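Local coordinates for protein RNA 2'-o-ribose methyltransferase (Thermus thermophilus, PDB 1IPA) that probably transfers methyl groups to the 2'-hydroxyl of ribose in RNA, as a knotted, SAM-dependent enzyme of the TrmH family, at residues L188-T193 and A211-P216; E198-E203 and Q232-M237. One frame throughout, in Å; residues are numbered along the deposited sequence.

Contact 1 of 2, residues L188-T193 and A211-P216; sequences LPLVAT and AIAVGP
Strands 190-193 and 211-214 are neighbours in the parallel sheet of the Rossmann-like, trefoil-knotted methyltransferase domain, their axes 20° apart. Ala211, Ala213 and Thr193 bury the most surface here. Ala211 is gripped at both backbone poles: its N donates to Pro189 O at 2.9 Å, and its O takes the N-H of Val191, both bonds running nearly along the C=O axis. Ala213 N then reaches Val191 O, so the ladder moves on in parallel register. The methyl groups of both alanines share a face of the sheet with Leu190. Leu188 folds CG anti to its backbone N and brings CD2 to within 3.6 Å of Ala211 CB, while Leu190 CD1 rests 4.0 Å from Ala213 CB. Ile118 and Val120 of strand 117-122 continue the sheet beyond Ile212.

At the C-terminal end Ala213 O serves two donors of one residue. Thr193 N approaches Ala213 O from above the carbonyl plane, 3.2 Å away. With OG1 beside the backbone N (chi1 -54°), Thr193 OG1 donates to Ala213 O at 3.1 Å, in the carbonyl plane. An alanine here would probably loosen this end of the ladder, since the hydroxyl bond goes, leaving, of the two bonds from Thr193, the longer one from its N. Where the strands begin to part, a water donates to Thr193 O at 2.8 Å and accepts from Gly215 N.

Contact 2 of 2, residues E198-E203 and Q232-M237; sequences EALYWE and QVRIPM
The two segments run 76° apart and touch through a single bridge, Leu200 with Arg234, in which Arg234 N donates to Ala199 O at 3.0 Å and Tyr201 N returns to Arg234 O at 2.9 Å. A water extends the join by accepting from Ala199 N and donating to Gln232 O. Arg234 starts in the crowded position between its backbone N and carbonyl carbon (chi1 80°), then runs extended from CG to NE, crossing Leu200 obliquely. Its NH1 bonds Ala197 O and, weakly, Glu198 O, which lies near the guanidinium plane. Leu200 CD2 covers one face of that group, 3.6 Å from Arg234 NH2, and also packs on Pro236 CD at 3.5 Å, the two side chains crossing at about a right angle.

Val233 is wedged under the turn: CG2 sits 3.1 Å from Leu200 O and CG1 3.3 Å from Tyr201 CB, a tight fit that goes with an eclipsed chi1 of 113°. The Tyr201 ring presents its edge to Arg234 O and Pro236 CD, and one of its faces takes Trp202 CD1. Trp202 CH2 in turn reaches Pro236 CG at 3.6 Å. Here the loop that follows strand 190-193 packs at the margin of the Rossmann-like sheet against strand 231-233 and the chain after it, from which the chain goes on to the C-terminal part of the domain, the part that in SPOUT enzymes makes the knot.

Overall arrangement
Contacts 1 and 2 have centres about 12 Å apart and share one sheet: strand 190-193, paired with 211-214 in contact 1, has strand 231-233 of contact 2 on its other edge. The seam is direct, with Ala192 O 2.8 Å from Val233 N, probably a hydrogen bond, and Val191 CG1 packing on Val233 CB. Along the chain the four segments alternate, so 198-203 leads from one strand of contact 1 to the other. Helix 246-261 serves both, Leu253 meeting Thr193 and Ile212 as well as Tyr201. In relatives of this family the cofactor pocket is formed by the knotted loops, and Gly215-Pro216 and 235-237 probably lie near it.

Contact 1 of 2, residues L188-T193 and A211-P216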
loop_
_atom_site.group_PDB
_atom_site.type_symbol
_atom_site.label_atom_id
_atom_site.label_comp_id
_atom_site.label_asym_id
_atom_site.label_seq_id
_atom_site.Cartn_x
_atom_site.Cartn_y
_atom_site.Cartn_z
ATOM N N LEU A 188 17.092 -13.793 -9.555
ATOM C CA LEU A 188 15.798 -14.059 -8.942
ATOM C C LEU A 188 14.802 -14.604 -9.963
ATOM O O LEU A 188 14.429 -13.913 -10.902
ATOM C CB LEU A 188 15.253 -12.767 -8.326
ATOM C CG LEU A 188 13.975 -12.797 -7.487
ATOM C CD1 LEU A 188 14.222 -13.548 -6.190
ATOM C CD2 LEU A 188 13.530 -11.363 -7.191
ATOM N N PRO A 189 14.373 -15.862 -9.800
ATOM C CA PRO A 189 13.410 -16.409 -10.765
ATOM C C PRO A 189 12.165 -15.524 -10.854
ATOM O O PRO A 189 11.678 -15.005 -9.849
ATOM C CB PRO A 189 13.123 -17.817 -10.223
ATOM C CG PRO A 189 13.484 -17.728 -8.771
ATOM C CD PRO A 189 14.715 -16.854 -8.770
ATOM N N LEU A 190 11.668 -15.343 -12.069
ATOM C CA LEU A 190 10.513 -14.503 -12.302
ATOM C C LEU A 190 9.372 -15.249 -12.986
ATOM O O LEU A 190 9.585 -15.942 -13.975
ATOM C CB LEU A 190 10.932 -13.300 -13.145
ATOM C CG LEU A 190 9.841 -12.387 -13.727
ATOM C CD1 LEU A 190 9.098 -11.647 -12.619
ATOM C CD2 LEU A 190 10.491 -11.392 -14.693
ATOM N N VAL A 191 8.169 -15.100 -12.440
ATOM C CA VAL A 191 6.956 -15.715 -12.984
ATOM C C VAL A 191 6.065 -14.558 -13.441
ATOM O O VAL A 191 5.662 -13.716 -12.634
ATOM C CB VAL A 191 6.203 -16.534 -11.898
ATOM C CG1 VAL A 191 4.864 -17.049 -12.443
ATOM C CG2 VAL A 191 7.066 -17.691 -11.422
ATOM N N ALA A 192 5.775 -14.494 -14.732
ATOM C CA ALA A 192 4.942 -13.417 -15.250
ATOM C C ALA A 192 3.505 -13.878 -15.471
ATOM O O ALA A 192 3.266 -14.975 -15.967
ATOM C CB ALA A 192 5.525 -12.881 -16.555
ATOM N N THR A 193 2.558 -13.029 -15.093
ATOM C CA THR A 193 1.140 -13.324 -15.239
ATOM C C THR A 193 0.614 -12.716 -16.543
ATOM O O THR A 193 0.836 -11.540 -16.827
ATOM C CB THR A 193 0.332 -12.743 -14.043
ATOM O OG1 THR A 193 0.889 -13.218 -12.809
ATOM C CG2 THR A 193 -1.129 -13.170 -14.116
ATOM N N ALA A 211 9.979 -14.013 -7.657
ATOM C CA ALA A 211 9.303 -12.745 -7.949
ATOM C C ALA A 211 8.136 -12.987 -8.903
ATOM O O ALA A 211 8.270 -13.703 -9.896
ATOM C CB ALA A 211 10.270 -11.767 -8.574
ATOM N N ILE A 212 6.994 -12.383 -8.598
ATOM C CA ILE A 212 5.803 -12.536 -9.422
ATOM C C ILE A 212 5.327 -11.184 -9.931
ATOM O O ILE A 212 4.989 -10.291 -9.145
ATOM C CB ILE A 212 4.662 -13.183 -8.632
ATOM C CG1 ILE A 212 5.150 -14.488 -7.997
ATOM C CG2 ILE A 212 3.472 -13.424 -9.554
ATOM C CD1 ILE A 212 4.125 -15.166 -7.101
ATOM N N ALA A 213 5.287 -11.045 -11.250
ATOM C CA ALA A 213 4.862 -9.807 -11.865
ATOM C C ALA A 213 3.406 -9.841 -12.311
ATOM O O ALA A 213 2.900 -10.872 -12.739
ATOM C CB ALA A 213 5.752 -9.494 -13.048
ATOM N N VAL A 214 2.742 -8.697 -12.199
ATOM C CA VAL A 214 1.356 -8.544 -12.621
ATOM C C VAL A 214 1.241 -7.165 -13.280
ATOM O O VAL A 214 1.834 -6.193 -12.808
ATOM C CB VAL A 214 0.382 -8.634 -11.429
ATOM C CG1 VAL A 214 -1.033 -8.373 -11.901
ATOM C CG2 VAL A 214 0.452 -10.011 -10.805
ATOM N N GLY A 215 0.502 -7.079 -14.379
ATOM C CA GLY A 215 0.364 -5.807 -15.060
ATOM C C GLY A 215 -0.952 -5.143 -14.715
ATOM O O GLY A 215 -1.634 -5.588 -13.790
ATOM N N PRO A 216 -1.339 -4.074 -15.432
ATOM C CA PRO A 216 -2.603 -3.378 -15.163
ATOM C C PRO A 216 -3.728 -4.365 -15.420
ATOM O O PRO A 216 -3.529 -5.336 -16.145
ATOM C CB PRO A 216 -2.596 -2.237 -16.181
ATOM C CG PRO A 216 -1.127 -2.006 -16.446
ATOM C CD PRO A 216 -0.606 -3.419 -16.529
HETATM O O HOH W 1 -0.855 -9.621 -15.591
#

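Contact 2 of 2, residues E198-E203 and Q232-M237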
loop_
_atom_site.group_PDB
_atom_site.type_symbol
_atom_site.label_atom_id
_atom_site.label_comp_id
_atom_site.label_asym_id
_atom_site.label_seq_id
_atom_site.Cartn_x
_atom_site.Cartn_y
_atom_site.Cartn_z
ATOM N N GLU A 198 -0.268 -20.526 -21.321
ATOM C CA GLU A 198 -0.877 -21.844 -21.377
ATOM C C GLU A 198 -0.972 -22.482 -19.998
ATOM O O GLU A 198 -1.953 -23.150 -19.674
ATOM C CB GLU A 198 -0.059 -22.749 -22.290
ATOM C CG GLU A 198 -0.782 -24.010 -22.694
ATOM C CD GLU A 198 0.109 -24.958 -23.463
ATOM O OE1 GLU A 198 1.036 -24.466 -24.153
ATOM O OE2 GLU A 198 -0.133 -26.187 -23.381
ATOM N N ALA A 199 0.059 -22.281 -19.186
ATOM C CA ALA A 199 0.081 -22.849 -17.847
ATOM C C ALA A 199 -0.766 -22.050 -16.864
ATOM O O ALA A 199 -0.770 -20.821 -16.880
ATOM C CB ALA A 199 1.519 -22.940 -17.344
ATOM N N LEU A 200 -1.503 -22.772 -16.030
ATOM C CA LEU A 200 -2.333 -22.167 -15.008
ATOM C C LEU A 200 -1.368 -21.792 -13.893
ATOM O O LEU A 200 -0.322 -22.438 -13.733
ATOM C CB LEU A 200 -3.364 -23.174 -14.504
ATOM C CG LEU A 200 -4.597 -23.382 -15.385
ATOM C CD1 LEU A 200 -5.449 -24.511 -14.832
ATOM C CD2 LEU A 200 -5.395 -22.087 -15.429
ATOM N N TYR A 201 -1.707 -20.760 -13.125
ATOM C CA TYR A 201 -0.826 -20.313 -12.060
ATOM C C TYR A 201 -0.539 -21.374 -11.001
ATOM O O TYR A 201 0.523 -21.352 -10.382
ATOM C CB TYR A 201 -1.365 -19.014 -11.427
ATOM C CG TYR A 201 -2.543 -19.151 -10.489
ATOM C CD1 TYR A 201 -2.361 -19.081 -9.109
ATOM C CD2 TYR A 201 -3.843 -19.309 -10.973
ATOM C CE1 TYR A 201 -3.441 -19.156 -8.230
ATOM C CE2 TYR A 201 -4.935 -19.393 -10.101
ATOM C CZ TYR A 201 -4.720 -19.312 -8.732
ATOM O OH TYR A 201 -5.773 -19.370 -7.859
ATOM N N TRP A 202 -1.463 -22.312 -10.805
ATOM C CA TRP A 202 -1.269 -23.379 -9.813
ATOM C C TRP A 202 -0.143 -24.323 -10.180
ATOM O O TRP A 202 0.373 -25.025 -9.324
ATOM C CB TRP A 202 -2.517 -24.245 -9.671
ATOM C CG TRP A 202 -3.697 -23.549 -9.147
ATOM C CD1 TRP A 202 -3.849 -23.007 -7.905
ATOM C CD2 TRP A 202 -4.925 -23.328 -9.840
ATOM N NE1 TRP A 202 -5.100 -22.466 -7.783
ATOM C CE2 TRP A 202 -5.782 -22.645 -8.957
ATOM C CE3 TRP A 202 -5.384 -23.644 -11.122
ATOM C CZ2 TRP A 202 -7.080 -22.268 -9.315
ATOM C CZ3 TRP A 202 -6.674 -23.271 -11.479
ATOM C CH2 TRP A 202 -7.507 -22.587 -10.574
ATOM N N GLU A 203 0.214 -24.354 -11.458
ATOM C CA GLU A 203 1.254 -25.255 -11.944
ATOM C C GLU A 203 2.667 -24.717 -11.832
ATOM O O GLU A 203 3.638 -25.475 -11.950
ATOM C CB GLU A 203 0.965 -25.633 -13.395
ATOM C CG GLU A 203 -0.433 -26.173 -13.585
ATOM C CD GLU A 203 -0.695 -26.610 -14.998
ATOM O OE1 GLU A 203 -0.052 -27.592 -15.429
ATOM O OE2 GLU A 203 -1.538 -25.973 -15.674
ATOM N N GLN A 232 5.662 -18.353 -17.444
ATOM C CA GLN A 232 4.540 -17.470 -17.714
ATOM C C GLN A 232 3.308 -18.224 -17.262
ATOM O O GLN A 232 3.157 -19.415 -17.533
ATOM C CB GLN A 232 4.463 -17.127 -19.193
ATOM C CG GLN A 232 5.369 -15.971 -19.555
ATOM C CD GLN A 232 5.557 -15.822 -21.045
ATOM O OE1 GLN A 232 4.585 -15.741 -21.807
ATOM N NE2 GLN A 232 6.812 -15.778 -21.472
ATOM N N VAL A 233 2.414 -17.525 -16.583
ATOM C CA VAL A 233 1.256 -18.183 -16.029
ATOM C C VAL A 233 -0.031 -17.346 -16.103
ATOM O O VAL A 233 0.011 -16.127 -16.253
ATOM C CB VAL A 233 1.617 -18.563 -14.563
ATOM C CG1 VAL A 233 0.786 -17.763 -13.579
ATOM C CG2 VAL A 233 1.511 -20.050 -14.367
ATOM N N ARG A 234 -1.179 -18.003 -15.997
ATOM C CA ARG A 234 -2.435 -17.269 -16.046
ATOM C C ARG A 234 -3.417 -17.652 -14.953
ATOM O O ARG A 234 -3.370 -18.751 -14.392
ATOM C CB ARG A 234 -3.116 -17.429 -17.410
ATOM C CG ARG A 234 -3.885 -18.722 -17.592
ATOM C CD ARG A 234 -4.688 -18.702 -18.879
ATOM N NE ARG A 234 -5.675 -19.767 -18.873
ATOM C CZ ARG A 234 -5.374 -21.050 -18.996
ATOM N NH1 ARG A 234 -4.113 -21.421 -19.151
ATOM N NH2 ARG A 234 -6.330 -21.960 -18.925
ATOM N N ILE A 235 -4.301 -16.706 -14.653
ATOM C CA ILE A 235 -5.345 -16.891 -13.657
ATOM C C ILE A 235 -6.599 -17.173 -14.467
ATOM O O ILE A 235 -7.134 -16.296 -15.129
ATOM C CB ILE A 235 -5.522 -15.620 -12.794
ATOM C CG1 ILE A 235 -4.278 -15.420 -11.918
ATOM C CG2 ILE A 235 -6.774 -15.734 -11.936
ATOM C CD1 ILE A 235 -4.230 -14.099 -11.193
ATOM N N PRO A 236 -7.073 -18.418 -14.433
ATOM C CA PRO A 236 -8.265 -18.801 -15.188
ATOM C C PRO A 236 -9.491 -17.973 -14.851
ATOM O O PRO A 236 -9.736 -17.661 -13.686
ATOM C CB PRO A 236 -8.425 -20.277 -14.838
ATOM C CG PRO A 236 -7.904 -20.341 -13.423
ATOM C CD PRO A 236 -6.664 -19.490 -13.504
ATOM N N MET A 237 -10.230 -17.592 -15.891
ATOM C CA MET A 237 -11.463 -16.814 -15.760
ATOM C C MET A 237 -12.571 -17.763 -16.221
ATOM O O MET A 237 -12.575 -18.210 -17.362
ATOM C CB MET A 237 -11.441 -15.577 -16.669
ATOM C CG MET A 237 -10.356 -14.517 -16.371
ATOM S SD MET A 237 -10.464 -13.732 -14.744
ATOM C CE MET A 237 -8.902 -14.041 -14.159
HETATM O O HOH W 2 2.692 -21.001 -19.745
#